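DNA repair protein RAD7 (Saccharomyces cerevisiae, PDB 5ZB2) promotes, within the global genome repair complex, nucleotide excision repair of damage in nontranscribing DNA, and interacts with Elc1. Local coordinates at residues 272-277 with 298-303; 305-310 with 330-335; 210-215 with 238-243. All blocks are in the same frame, centred on the assembly; numbering follows the deposited sequence. Where two conformers were deposited one is given.

Contact 1: residues 272-277 with 298-303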
ATOM      1  N   SER A 272      26.167 -18.539  25.689  1.00 35.94           N
ATOM      2  CA  SER A 272      24.966 -19.100  26.294  1.00 35.74           C
ATOM      3  C   SER A 272      24.831 -20.569  25.922  1.00 32.67           C
ATOM      4  O   SER A 272      24.861 -20.917  24.738  1.00 31.03           O
ATOM      5  CB  SER A 272      23.715 -18.330  25.849  1.00 34.73           C
ATOM      6  OG  SER A 272      22.533 -18.959  26.323  1.00 37.07           O
ATOM      7  N   LEU A 273      24.645 -21.420  26.933  1.00 34.45           N
ATOM      8  CA  LEU A 273      24.536 -22.863  26.738  1.00 36.75           C
ATOM      9  C   LEU A 273      23.373 -23.408  27.570  1.00 38.29           C
ATOM     10  O   LEU A 273      23.510 -24.335  28.357  1.00 48.10           O
ATOM     11  CB  LEU A 273      25.840 -23.564  27.115  1.00 37.13           C
ATOM     12  CG  LEU A 273      27.120 -23.101  26.421  1.00 37.84           C
ATOM     13  CD1 LEU A 273      28.322 -23.815  27.020  1.00 40.53           C
ATOM     14  CD2 LEU A 273      27.039 -23.354  24.927  1.00 36.59           C
ATOM     15  N   GLU A 274      22.187 -22.843  27.379  1.00 36.51           N
ATOM     16  CA  GLU A 274      21.069 -23.130  28.265  1.00 39.49           C
ATOM     17  C   GLU A 274      20.478 -24.513  27.998  1.00 39.73           C
ATOM     18  O   GLU A 274      20.430 -24.976  26.856  1.00 36.11           O
ATOM     19  CB  GLU A 274      20.001 -22.049  28.108  1.00 38.12           C
ATOM     20  CG  GLU A 274      20.522 -20.646  28.398  1.00 40.04           C
ATOM     21  CD  GLU A 274      19.429 -19.591  28.351  1.00 42.87           C
ATOM     22  OE1 GLU A 274      18.276 -19.936  28.016  1.00 44.41           O
ATOM     23  OE2 GLU A 274      19.725 -18.417  28.653  1.00 42.17           O
ATOM     24  N   GLU A 275      20.048 -25.176  29.076  1.00 40.15           N
ATOM     25  CA  GLU A 275      19.324 -26.448  29.042  1.00 43.04           C
ATOM     26  C   GLU A 275      20.184 -27.631  28.601  1.00 45.48           C
ATOM     27  O   GLU A 275      19.650 -28.645  28.143  1.00 48.79           O
ATOM     28  CB  GLU A 275      18.078 -26.359  28.148  1.00 41.90           C
ATOM     29  CG  GLU A 275      16.940 -25.549  28.762  1.00 52.51           C
ATOM     30  CD  GLU A 275      15.688 -25.546  27.904  1.00 49.71           C
ATOM     31  OE1 GLU A 275      15.594 -26.371  26.968  1.00 50.42           O
ATOM     32  OE2 GLU A 275      14.797 -24.716  28.165  1.00 53.50           O
ATOM     33  N   SER A 276      21.506 -27.554  28.750  1.00 44.34           N
ATOM     34  CA  SER A 276      22.396 -28.663  28.392  1.00 46.73           C
ATOM     35  C   SER A 276      22.685 -29.472  29.653  1.00 50.30           C
ATOM     36  O   SER A 276      23.694 -29.286  30.334  1.00 48.51           O
ATOM     37  CB  SER A 276      23.675 -28.139  27.748  1.00 44.94           C
ATOM     38  OG  SER A 276      23.397 -27.507  26.506  1.00 46.07           O
ATOM     39  N   ASP A 277      21.772 -30.398  29.957  1.00 49.48           N
ATOM     40  CA  ASP A 277      21.851 -31.203  31.170  1.00 49.35           C
ATOM     41  C   ASP A 277      22.888 -32.320  31.096  1.00 48.96           C
ATOM     42  O   ASP A 277      23.033 -33.065  32.071  1.00 48.43           O
ATOM     43  CB  ASP A 277      20.479 -31.808  31.486  1.00 53.32           C
ATOM     44  CG  ASP A 277      20.105 -32.931  30.540  1.00 56.23           C
ATOM     45  OD1 ASP A 277      20.423 -32.832  29.337  1.00 58.12           O
ATOM     46  OD2 ASP A 277      19.499 -33.920  31.001  1.00 63.84           O
ATOM     47  N   GLU A 298      28.235 -11.081  28.493  1.00 47.16           N
ATOM     48  CA  GLU A 298      27.012 -11.772  28.857  1.00 47.90           C
ATOM     49  C   GLU A 298      27.272 -13.268  28.853  1.00 44.33           C
ATOM     50  O   GLU A 298      27.902 -13.792  27.929  1.00 43.32           O
ATOM     51  CB  GLU A 298      25.884 -11.425  27.879  1.00 50.94           C
ATOM     52  CG  GLU A 298      24.518 -11.958  28.266  1.00 56.08           C
ATOM     53  CD  GLU A 298      23.462 -11.619  27.230  1.00 62.08           C
ATOM     54  OE1 GLU A 298      22.772 -12.545  26.754  1.00 60.20           O
ATOM     55  OE2 GLU A 298      23.336 -10.426  26.881  1.00 64.26           O
ATOM     56  N   CYS A 299      26.788 -13.950  29.889  1.00 43.04           N
ATOM     57  CA  CYS A 299      26.966 -15.391  30.002  1.00 42.63           C
ATOM     58  C   CYS A 299      25.756 -15.996  30.697  1.00 41.00           C
ATOM     59  O   CYS A 299      25.316 -15.481  31.729  1.00 40.67           O
ATOM     60  CB  CYS A 299      28.242 -15.727  30.775  1.00 41.02           C
ATOM     61  SG  CYS A 299      28.568 -17.494  30.893  1.00 42.65           S
ATOM     62  N   SER A 300      25.230 -17.087  30.139  1.00 36.07           N
ATOM     63  CA  SER A 300      24.086 -17.780  30.719  1.00 36.93           C
ATOM     64  C   SER A 300      24.318 -19.283  30.720  1.00 37.32           C
ATOM     65  O   SER A 300      24.710 -19.858  29.699  1.00 37.09           O
ATOM     66  CB  SER A 300      22.796 -17.469  29.960  1.00 37.99           C
ATOM     67  OG  SER A 300      21.719 -18.243  30.472  1.00 35.39           O
ATOM     68  N   PHE A 301      24.065 -19.910  31.868  1.00 36.75           N
ATOM     69  CA  PHE A 301      24.065 -21.360  32.009  1.00 37.87           C
ATOM     70  C   PHE A 301      22.707 -21.861  32.495  1.00 38.19           C
ATOM     71  O   PHE A 301      22.619 -22.899  33.154  1.00 36.13           O
ATOM     72  CB  PHE A 301      25.167 -21.815  32.965  1.00 40.35           C
ATOM     73  CG  PHE A 301      26.553 -21.421  32.536  1.00 39.11           C
ATOM     74  CD1 PHE A 301      27.077 -21.875  31.340  1.00 40.03           C
ATOM     75  CD2 PHE A 301      27.336 -20.610  33.341  1.00 41.65           C
ATOM     76  CE1 PHE A 301      28.357 -21.516  30.945  1.00 41.23           C
ATOM     77  CE2 PHE A 301      28.619 -20.251  32.954  1.00 44.03           C
ATOM     78  CZ  PHE A 301      29.126 -20.703  31.757  1.00 40.27           C
ATOM     79  N   ARG A 302      21.639 -21.134  32.165  1.00 39.15           N
ATOM     80  CA  ARG A 302      20.298 -21.486  32.618  1.00 40.75           C
ATOM     81  C   ARG A 302      20.005 -22.959  32.374  1.00 40.39           C
ATOM     82  O   ARG A 302      20.080 -23.441  31.239  1.00 40.35           O
ATOM     83  CB  ARG A 302      19.258 -20.617  31.903  1.00 41.31           C
ATOM     84  CG  ARG A 302      17.819 -20.879  32.350  1.00 45.25           C
ATOM     85  CD  ARG A 302      16.813 -20.027  31.584  1.00 47.35           C
ATOM     86  NE  ARG A 302      16.784 -20.387  30.172  1.00 49.63           N
ATOM     87  CZ  ARG A 302      16.144 -21.443  29.679  1.00 51.74           C
ATOM     88  NH1 ARG A 302      15.468 -22.257  30.483  1.00 51.43           N
ATOM     89  NH2 ARG A 302      16.185 -21.690  28.376  1.00 49.11           N
ATOM     90  N   ARG A 303      19.668 -23.664  33.454  1.00 38.37           N
ATOM     91  CA  ARG A 303      19.234 -25.062  33.412  1.00 42.81           C
ATOM     92  C   ARG A 303      20.326 -25.991  32.886  1.00 42.61           C
ATOM     93  O   ARG A 303      20.036 -27.030  32.289  1.00 42.83           O
ATOM     94  CB  ARG A 303      17.945 -25.222  32.598  1.00 44.87           C
ATOM     95  CG  ARG A 303      16.703 -24.752  33.352  1.00 51.09           C
ATOM     96  CD  ARG A 303      15.411 -25.215  32.699  1.00 51.38           C
ATOM     97  NE  ARG A 303      15.332 -26.671  32.593  1.00 53.52           N
ATOM     98  CZ  ARG A 303      15.067 -27.488  33.608  1.00 60.60           C
ATOM     99  NH1 ARG A 303      14.862 -27.002  34.826  1.00 63.94           N
ATOM    100  NH2 ARG A 303      15.015 -28.797  33.407  1.00 72.97           N
TER

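Contact 2: residues 305-310 with 330-335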
ATOM      1  N   LEU A 305      21.963 -28.302  34.511  1.00 43.29           N
ATOM      2  CA  LEU A 305      21.664 -28.802  35.849  1.00 42.43           C
ATOM      3  C   LEU A 305      22.892 -29.362  36.557  1.00 42.55           C
ATOM      4  O   LEU A 305      22.932 -29.388  37.793  1.00 41.55           O
ATOM      5  CB  LEU A 305      20.566 -29.864  35.766  1.00 46.16           C
ATOM      6  CG  LEU A 305      19.254 -29.418  35.112  1.00 54.93           C
ATOM      7  CD1 LEU A 305      18.279 -30.583  35.012  1.00 55.64           C
ATOM      8  CD2 LEU A 305      18.619 -28.255  35.875  1.00 50.58           C
ATOM      9  N   GLN A 306      23.899 -29.816  35.808  1.00 43.62           N
ATOM     10  CA  GLN A 306      25.050 -30.456  36.434  1.00 43.21           C
ATOM     11  C   GLN A 306      26.085 -29.471  36.958  1.00 42.34           C
ATOM     12  O   GLN A 306      26.931 -29.864  37.769  1.00 46.01           O
ATOM     13  CB  GLN A 306      25.740 -31.396  35.445  1.00 42.91           C
ATOM     14  CG  GLN A 306      24.992 -32.677  35.151  1.00 43.99           C
ATOM     15  CD  GLN A 306      25.903 -33.738  34.558  1.00 46.09           C
ATOM     16  OE1 GLN A 306      26.896 -34.128  35.172  1.00 49.74           O
ATOM     17  NE2 GLN A 306      25.580 -34.196  33.354  1.00 44.67           N
ATOM     18  N   LEU A 307      26.049 -28.214  36.524  1.00 41.83           N
ATOM     19  CA  LEU A 307      27.182 -27.321  36.735  1.00 41.96           C
ATOM     20  C   LEU A 307      27.299 -26.911  38.196  1.00 45.28           C
ATOM     21  O   LEU A 307      26.317 -26.498  38.825  1.00 41.54           O
ATOM     22  CB  LEU A 307      27.054 -26.088  35.847  1.00 41.26           C
ATOM     23  CG  LEU A 307      26.986 -26.364  34.347  1.00 42.92           C
ATOM     24  CD1 LEU A 307      27.000 -25.044  33.591  1.00 48.19           C
ATOM     25  CD2 LEU A 307      28.115 -27.272  33.871  1.00 42.88           C
ATOM     26  N   GLY A 308      28.520 -27.013  38.724  1.00 41.97           N
ATOM     27  CA  GLY A 308      28.814 -26.688  40.104  1.00 43.86           C
ATOM     28  C   GLY A 308      29.849 -25.589  40.255  1.00 43.10           C
ATOM     29  O   GLY A 308      30.132 -24.848  39.307  1.00 41.22           O
ATOM     30  N   ASP A 309      30.437 -25.495  41.450  1.00 42.91           N
ATOM     31  CA  ASP A 309      31.230 -24.323  41.813  1.00 43.17           C
ATOM     32  C   ASP A 309      32.401 -24.107  40.859  1.00 44.98           C
ATOM     33  O   ASP A 309      32.633 -22.989  40.389  1.00 44.68           O
ATOM     34  CB  ASP A 309      31.736 -24.461  43.251  1.00 44.43           C
ATOM     35  CG  ASP A 309      30.611 -24.470  44.272  1.00 45.39           C
ATOM     36  OD1 ASP A 309      29.511 -23.974  43.960  1.00 45.54           O
ATOM     37  OD2 ASP A 309      30.826 -24.972  45.393  1.00 45.99           O
ATOM     38  N   MET A 310      33.164 -25.164  40.569  1.00 42.63           N
ATOM     39  CA  MET A 310      34.437 -24.968  39.882  1.00 49.06           C
ATOM     40  C   MET A 310      34.251 -24.392  38.485  1.00 45.24           C
ATOM     41  O   MET A 310      35.090 -23.610  38.022  1.00 45.14           O
ATOM     42  CB  MET A 310      35.214 -26.284  39.816  1.00 49.50           C
ATOM     43  CG  MET A 310      35.971 -26.617  41.094  1.00 81.16           C
ATOM     44  SD  MET A 310      37.108 -25.309  41.615  1.00 64.20           S
ATOM     45  CE  MET A 310      38.231 -25.255  40.219  1.00 64.21           C
ATOM     46  N   ASN A 330      20.511 -19.578  36.588  1.00 39.32           N
ATOM     47  CA  ASN A 330      19.199 -20.096  36.954  1.00 39.19           C
ATOM     48  C   ASN A 330      19.174 -21.617  36.932  1.00 38.88           C
ATOM     49  O   ASN A 330      19.573 -22.247  35.949  1.00 40.71           O
ATOM     50  CB  ASN A 330      18.151 -19.538  35.991  1.00 41.88           C
ATOM     51  CG  ASN A 330      16.737 -19.921  36.373  1.00 40.94           C
ATOM     52  OD1 ASN A 330      16.349 -21.088  36.305  1.00 39.43           O
ATOM     53  ND2 ASN A 330      15.949 -18.928  36.754  1.00 43.57           N
ATOM     54  N   SER A 331      18.701 -22.200  38.033  1.00 39.78           N
ATOM     55  CA  SER A 331      18.475 -23.634  38.216  1.00 42.71           C
ATOM     56  C   SER A 331      19.762 -24.422  38.424  1.00 41.85           C
ATOM     57  O   SER A 331      19.724 -25.659  38.337  1.00 44.18           O
ATOM     58  CB  SER A 331      17.711 -24.254  37.040  1.00 43.67           C
ATOM     59  OG  SER A 331      16.478 -23.598  36.823  1.00 42.52           O
ATOM     60  N   LEU A 332      20.894 -23.769  38.697  1.00 40.97           N
ATOM     61  CA  LEU A 332      22.127 -24.495  39.011  1.00 42.18           C
ATOM     62  C   LEU A 332      22.054 -24.942  40.468  1.00 45.38           C
ATOM     63  O   LEU A 332      22.570 -24.300  41.387  1.00 43.64           O
ATOM     64  CB  LEU A 332      23.356 -23.640  38.735  1.00 39.35           C
ATOM     65  CG  LEU A 332      23.617 -23.230  37.280  1.00 40.61           C
ATOM     66  CD1 LEU A 332      25.112 -23.030  37.050  1.00 39.85           C
ATOM     67  CD2 LEU A 332      23.055 -24.230  36.284  1.00 39.94           C
ATOM     68  N   LYS A 333      21.395 -26.086  40.666  1.00 48.04           N
ATOM     69  CA  LYS A 333      21.165 -26.619  42.002  1.00 51.96           C
ATOM     70  C   LYS A 333      22.444 -27.106  42.667  1.00 51.27           C
ATOM     71  O   LYS A 333      22.474 -27.239  43.895  1.00 52.21           O
ATOM     72  CB  LYS A 333      20.160 -27.769  41.931  1.00 54.63           C
ATOM     73  CG  LYS A 333      19.016 -27.664  42.927  1.00 77.63           C
ATOM     74  CD  LYS A 333      18.000 -26.611  42.508  1.00 66.41           C
ATOM     75  CE  LYS A 333      16.758 -26.659  43.385  1.00 74.67           C
ATOM     76  NZ  LYS A 333      15.732 -25.668  42.963  1.00 79.82           N
ATOM     77  N   GLU A 334      23.498 -27.378  41.893  1.00 48.39           N
ATOM     78  CA  GLU A 334      24.726 -27.922  42.459  1.00 48.05           C
ATOM     79  C   GLU A 334      25.641 -26.859  43.049  1.00 47.30           C
ATOM     80  O   GLU A 334      26.575 -27.210  43.777  1.00 47.26           O
ATOM     81  CB  GLU A 334      25.493 -28.707  41.394  1.00 45.40           C
ATOM     82  CG  GLU A 334      24.767 -29.945  40.901  1.00 45.18           C
ATOM     83  CD  GLU A 334      24.490 -30.937  42.013  1.00 47.63           C
ATOM     84  OE1 GLU A 334      25.378 -31.134  42.871  1.00 49.26           O
ATOM     85  OE2 GLU A 334      23.380 -31.507  42.036  1.00 47.51           O
ATOM     86  N   LEU A 335      25.405 -25.585  42.767  1.00 41.41           N
ATOM     87  CA  LEU A 335      26.260 -24.545  43.317  1.00 45.80           C
ATOM     88  C   LEU A 335      26.148 -24.510  44.838  1.00 47.42           C
ATOM     89  O   LEU A 335      25.120 -24.868  45.419  1.00 48.52           O
ATOM     90  CB  LEU A 335      25.889 -23.180  42.734  1.00 44.45           C
ATOM     91  CG  LEU A 335      26.096 -23.009  41.227  1.00 43.99           C
ATOM     92  CD1 LEU A 335      25.566 -21.662  40.770  1.00 42.44           C
ATOM     93  CD2 LEU A 335      27.571 -23.162  40.857  1.00 43.54           C
TER
HETATM   94  O   HOH W   1      23.720 -27.187  38.975  1.00 42.83           O
HETATM   95  O   HOH W   2      29.561 -27.405  43.546  1.00 41.76           O

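Contact 3: residues 210-215 with 238-243. With GOL (glycerol), chain G.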
ATOM      1  N   SER A 210      29.207 -14.613  14.968  1.00 34.91           N
ATOM      2  CA  SER A 210      27.996 -14.786  15.772  1.00 37.86           C
ATOM      3  C   SER A 210      27.187 -15.971  15.265  1.00 35.92           C
ATOM      4  O   SER A 210      26.700 -15.955  14.129  1.00 33.31           O
ATOM      5  CB  SER A 210      27.137 -13.518  15.754  1.00 38.70           C
ATOM      6  OG  SER A 210      27.732 -12.486  16.519  1.00 42.36           O
ATOM      7  N   LEU A 211      27.020 -16.979  16.119  1.00 35.05           N
ATOM      8  CA  LEU A 211      26.217 -18.157  15.823  1.00 33.96           C
ATOM      9  C   LEU A 211      25.196 -18.346  16.928  1.00 34.51           C
ATOM     10  O   LEU A 211      25.559 -18.392  18.110  1.00 33.41           O
ATOM     11  CB  LEU A 211      27.080 -19.420  15.710  1.00 34.81           C
ATOM     12  CG  LEU A 211      26.273 -20.712  15.528  1.00 36.28           C
ATOM     13  CD1 LEU A 211      25.630 -20.730  14.159  1.00 36.61           C
ATOM     14  CD2 LEU A 211      27.138 -21.935  15.737  1.00 39.38           C
ATOM     15  N   CYS A 212      23.924 -18.458  16.546  0.62 37.49           N
ATOM     16  CA  CYS A 212      22.829 -18.672  17.486  0.62 36.75           C
ATOM     17  C   CYS A 212      21.978 -19.832  16.994  0.62 34.37           C
ATOM     18  O   CYS A 212      21.492 -19.808  15.859  0.62 35.33           O
ATOM     19  CB  CYS A 212      21.970 -17.411  17.637  0.62 36.86           C
ATOM     20  SG  CYS A 212      22.869 -15.955  18.214  0.62 37.53           S
ATOM     21  N   ILE A 213      21.802 -20.842  17.844  1.00 33.54           N
ATOM     22  CA  ILE A 213      20.938 -21.984  17.549  1.00 33.92           C
ATOM     23  C   ILE A 213      20.130 -22.272  18.806  1.00 35.10           C
ATOM     24  O   ILE A 213      20.709 -22.502  19.873  1.00 31.67           O
ATOM     25  CB  ILE A 213      21.725 -23.238  17.125  1.00 33.27           C
ATOM     26  CG1 ILE A 213      22.584 -22.947  15.889  1.00 34.13           C
ATOM     27  CG2 ILE A 213      20.761 -24.390  16.854  1.00 31.58           C
ATOM     28  CD1 ILE A 213      23.477 -24.113  15.447  1.00 32.39           C
ATOM     29  N   GLU A 214      18.800 -22.265  18.689  1.00 33.63           N
ATOM     30  CA  GLU A 214      17.941 -22.444  19.852  1.00 34.69           C
ATOM     31  C   GLU A 214      16.807 -23.411  19.542  1.00 35.39           C
ATOM     32  O   GLU A 214      16.152 -23.299  18.503  1.00 34.43           O
ATOM     33  CB  GLU A 214      17.360 -21.107  20.320  1.00 37.09           C
ATOM     34  CG  GLU A 214      18.384 -20.004  20.471  1.00 37.01           C
ATOM     35  CD  GLU A 214      17.795 -18.748  21.088  1.00 40.94           C
ATOM     36  OE1 GLU A 214      17.767 -18.651  22.331  1.00 39.43           O
ATOM     37  OE2 GLU A 214      17.349 -17.862  20.329  1.00 43.98           O
ATOM     38  N   TYR A 215      16.578 -24.349  20.460  1.00 35.65           N
ATOM     39  CA  TYR A 215      15.415 -25.227  20.477  1.00 38.35           C
ATOM     40  C   TYR A 215      15.161 -25.886  19.125  1.00 38.25           C
ATOM     41  O   TYR A 215      14.135 -25.627  18.484  1.00 36.86           O
ATOM     42  CB  TYR A 215      14.197 -24.431  20.951  1.00 42.52           C
ATOM     43  CG  TYR A 215      14.523 -23.659  22.206  1.00 40.41           C
ATOM     44  CD1 TYR A 215      14.770 -24.323  23.395  1.00 42.32           C
ATOM     45  CD2 TYR A 215      14.633 -22.276  22.191  1.00 41.02           C
ATOM     46  CE1 TYR A 215      15.101 -23.637  24.543  1.00 41.53           C
ATOM     47  CE2 TYR A 215      14.963 -21.575  23.335  1.00 41.18           C
ATOM     48  CZ  TYR A 215      15.197 -22.265  24.512  1.00 44.08           C
ATOM     49  OH  TYR A 215      15.526 -21.587  25.666  1.00 44.34           O
ATOM     50  N   LEU A 238      35.050 -16.190  16.625  1.00 41.00           N
ATOM     51  CA  LEU A 238      33.727 -16.235  17.233  1.00 41.84           C
ATOM     52  C   LEU A 238      33.643 -15.267  18.410  1.00 39.97           C
ATOM     53  O   LEU A 238      34.417 -15.373  19.366  1.00 39.07           O
ATOM     54  CB  LEU A 238      33.428 -17.661  17.684  1.00 39.57           C
ATOM     55  CG  LEU A 238      31.987 -18.032  18.018  1.00 40.06           C
ATOM     56  CD1 LEU A 238      31.045 -17.711  16.865  1.00 37.73           C
ATOM     57  CD2 LEU A 238      31.924 -19.513  18.355  1.00 40.91           C
ATOM     58  N   ARG A 239      32.696 -14.326  18.342  1.00 38.79           N
ATOM     59  CA  ARG A 239      32.435 -13.408  19.445  1.00 41.41           C
ATOM     60  C   ARG A 239      31.109 -13.668  20.149  1.00 39.99           C
ATOM     61  O   ARG A 239      30.908 -13.162  21.260  1.00 41.21           O
ATOM     62  CB  ARG A 239      32.461 -11.953  18.948  1.00 44.44           C
ATOM     63  CG  ARG A 239      33.745 -11.567  18.219  1.00 43.91           C
ATOM     64  CD  ARG A 239      33.874 -10.054  18.062  1.00 48.37           C
ATOM     65  NE  ARG A 239      32.722  -9.460  17.384  1.00 51.08           N
ATOM     66  CZ  ARG A 239      32.666  -9.158  16.089  1.00 53.16           C
ATOM     67  NH1 ARG A 239      33.701  -9.384  15.291  1.00 49.54           N
ATOM     68  NH2 ARG A 239      31.562  -8.619  15.585  1.00 56.87           N
ATOM     69  N   LYS A 240      30.206 -14.439  19.546  1.00 39.34           N
ATOM     70  CA  LYS A 240      28.907 -14.734  20.144  1.00 37.51           C
ATOM     71  C   LYS A 240      28.544 -16.176  19.835  1.00 35.32           C
ATOM     72  O   LYS A 240      28.375 -16.535  18.665  1.00 35.63           O
ATOM     73  CB  LYS A 240      27.831 -13.782  19.609  1.00 40.73           C
ATOM     74  CG  LYS A 240      26.419 -14.061  20.113  1.00 42.48           C
ATOM     75  CD  LYS A 240      25.429 -13.047  19.555  1.00 45.86           C
ATOM     76  CE  LYS A 240      24.061 -13.166  20.200  1.00 47.13           C
ATOM     77  NZ  LYS A 240      23.133 -12.103  19.722  1.00 55.24           N
ATOM     78  N   LEU A 241      28.419 -16.997  20.877  1.00 33.07           N
ATOM     79  CA  LEU A 241      27.991 -18.385  20.732  1.00 33.17           C
ATOM     80  C   LEU A 241      26.784 -18.631  21.625  1.00 33.26           C
ATOM     81  O   LEU A 241      26.878 -18.500  22.851  1.00 34.20           O
ATOM     82  CB  LEU A 241      29.125 -19.350  21.085  1.00 33.52           C
ATOM     83  CG  LEU A 241      28.782 -20.837  20.963  1.00 31.64           C
ATOM     84  CD1 LEU A 241      28.449 -21.194  19.525  1.00 32.86           C
ATOM     85  CD2 LEU A 241      29.924 -21.699  21.485  1.00 34.16           C
ATOM     86  N   VAL A 242      25.661 -19.003  21.014  1.00 33.71           N
ATOM     87  CA  VAL A 242      24.412 -19.251  21.727  1.00 33.62           C
ATOM     88  C   VAL A 242      23.866 -20.595  21.266  1.00 32.43           C
ATOM     89  O   VAL A 242      23.503 -20.754  20.095  1.00 32.39           O
ATOM     90  CB  VAL A 242      23.382 -18.131  21.487  1.00 34.88           C
ATOM     91  CG1 VAL A 242      22.017 -18.494  22.090  1.00 34.62           C
ATOM     92  CG2 VAL A 242      23.877 -16.815  22.083  1.00 34.13           C
ATOM     93  N   LEU A 243      23.813 -21.562  22.182  1.00 32.80           N
ATOM     94  CA  LEU A 243      23.261 -22.891  21.917  1.00 33.47           C
ATOM     95  C   LEU A 243      22.316 -23.223  23.070  1.00 34.58           C
ATOM     96  O   LEU A 243      22.748 -23.753  24.099  1.00 35.27           O
ATOM     97  CB  LEU A 243      24.362 -23.936  21.779  1.00 31.82           C
ATOM     98  CG  LEU A 243      25.407 -23.708  20.684  1.00 34.81           C
ATOM     99  CD1 LEU A 243      26.572 -24.682  20.849  1.00 31.89           C
ATOM    100  CD2 LEU A 243      24.775 -23.847  19.304  1.00 36.04           C
TER
HETATM  101  C1  GOL G 605      28.762  -8.721  17.529  1.00 64.18           C
HETATM  102  O1  GOL G 605      29.842  -8.534  18.418  1.00 64.56           O
HETATM  103  C2  GOL G 605      27.563  -9.277  18.294  1.00 76.80           C
HETATM  104  O2  GOL G 605      26.808 -10.151  17.481  1.00 58.64           O
HETATM  105  C3  GOL G 605      28.043 -10.009  19.544  1.00 68.41           C
HETATM  106  O3  GOL G 605      28.197  -9.102  20.613  1.00 68.14           O

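Contact 1: residues 272-277 with 298-303
Glu274 and Arg302 meet through a side-on grip in which NE and NH2 of the guanidinium both close on a single carboxylate oxygen. A bend at chi3 (65°) places Arg302 NE 2.7 Å from Glu274 OE1, above the carboxylate plane, in a bond bent to 139° at the hydrogen. Arg302 NH2, at 2.8 Å from the same OE1, arrives on the anti side. The two flat groups are turned almost perpendicular, 87° apart. The other oxygen, Glu274 OE2, accepts the hydroxyl of Ser300, with 2.7 Å between OE2 and OG, so both ends of the carboxylate are tied and its rotation is probably restricted. Glu275 adds a looser salt bridge: its OE2 lies in the guanidinium plane of Arg302, 3.3 Å from NH2 in a weak bond. Sharing one arginine would probably ease the repulsion between the two acidic groups.

The backbone sets these partners in register. Leu273 N bonds to Ser300 O, and Glu275 N reaches Arg302 O at 2.8 Å, continuing the parallel pairing of Ser272 with Ser300. Leu273 to Ser276 form a type II turn that presents both acidic residues from its central positions. Asn244 OD1 receives Ser272 OG and Glu274 N.

Within the C-terminal leucine-rich-repeat part of RAD7, strand 298-300 runs between strands 270-272 and 326-328, while Phe301 packs against Ile312 and Leu315 of helix 309-320.

Contact 2: residues 305-310 with 330-335
Leu307 and Leu332 form the apolar link between the two loops, CB of Leu307 resting 3.8 Å from CD1 of Leu332. Farther along, Leu335 presents a methyl to main chain: its CD2 lies 3.4 Å from Gly308 C, against the peptide that leads into helix 309-320. Leu335 CA in turn packs against Asp309 OD1, 3.4 Å away. Leu305 likewise turns a methyl to backbone, its CD2 approaching Ser331 O. Glu334 contributes the aliphatic part of its side chain. CB packs on Leu307 O at 3.5 Å, and CG, anti to its own carbonyl carbon (chi1 -65°), lies near the carbonyl oxygens of both Leu305 and Gln306.

No direct hydrogen bond joins the segments; water does the polar work. One molecule donates to Leu305 O at 2.6 Å and to Leu307 O at 2.7 Å while accepting from Glu334 N, so it ties two carbonyls of one loop to an amide of the other. A second water accepts from Asp309 N and donates to Glu334 O, linking the first turn of the helix to the loop opposite.

Among the remaining polar groups, Asp309 OD2 is hydrogen-bonded to Thr336 OG1. Within the 330-335 loop, Ser331 OG donates to Asn330 OD1 at 2.6 Å, and Asn330 ND2 continues to Asp352 OD1. Gln306 NE2 reaches in the other direction, to Asp277 O.

Gly308 occupies the N-cap of helix 309-320, and the facing chain makes a type I turn from Leu332 to Leu335 shortly before helix 337-341. Stacked strand-to-helix loops of consecutive repeats, here with Leu307 and Leu332 in contact, are what a leucine-rich-repeat solenoid builds.

Contact 3: residues 210-215 with 238-243
Ile213 and Leu243 lie side by side on one face of a parallel strand pair in the leucine-rich-repeat solenoid, where helix 224-234 connects strands 210-214 and 240-244. The CD2 methyl of Leu243 fits against the CB-CG1-CD1 arm of Ile213, 3.8 Å from CB. Two residues earlier on each strand, Leu211 and Leu241 touch methyl to methyl, CD2 to CD1, and Leu230 and Ile234 of the helix pack on Leu211. Leu238 CD1 extends this apolar face, reaching the backbone nitrogens of Ser210 and Leu211.

On the other face, the extended Lys240 runs from Ser210, where its CB is 3.4 Å from OG, toward Cys212. Cys212 SG touches Lys240 CE and Val242 CB in one of its two deposited conformers, so these contacts are less certain.

Three backbone bonds hold the register, among them Ile213 N to Val242 O at 2.8 Å. Near the N-terminal ends of the strands a glycerol, probably from the crystallisation liquor, bridges Ser210 and Arg239 and also bonds to Glu269. Arg239 NE donates to glycerol O1 at 3.2 Å, and NH2 does so weakly. An alanine here removes both N-H donors, and glycerol O1 would probably be less firmly held. Ser210 OG is hydrogen-bonded to glycerol O2 at 2.7 Å.

The three contacts follow one another along the solenoid, from contact 3 through contact 1 to contact 2. Contact 3 is buried and joins regular strands by backbone bonds and apolar packing, whereas contacts 1 and 2 are both partly buried. Contact 1 begins on the next strands and runs into the loops beyond them, where charged side chains add to the backbone bonds; contact 2 lies wholly on the loop and helix-start side, with water replacing direct bonds. Contacts 3 and 1 are joined where Ser272 N and O pair with Leu241 O and Leu243 N. Contacts 1 and 2 meet where Arg303 N probably bonds to Asn330 O. Contacts 2 and 3 do not touch.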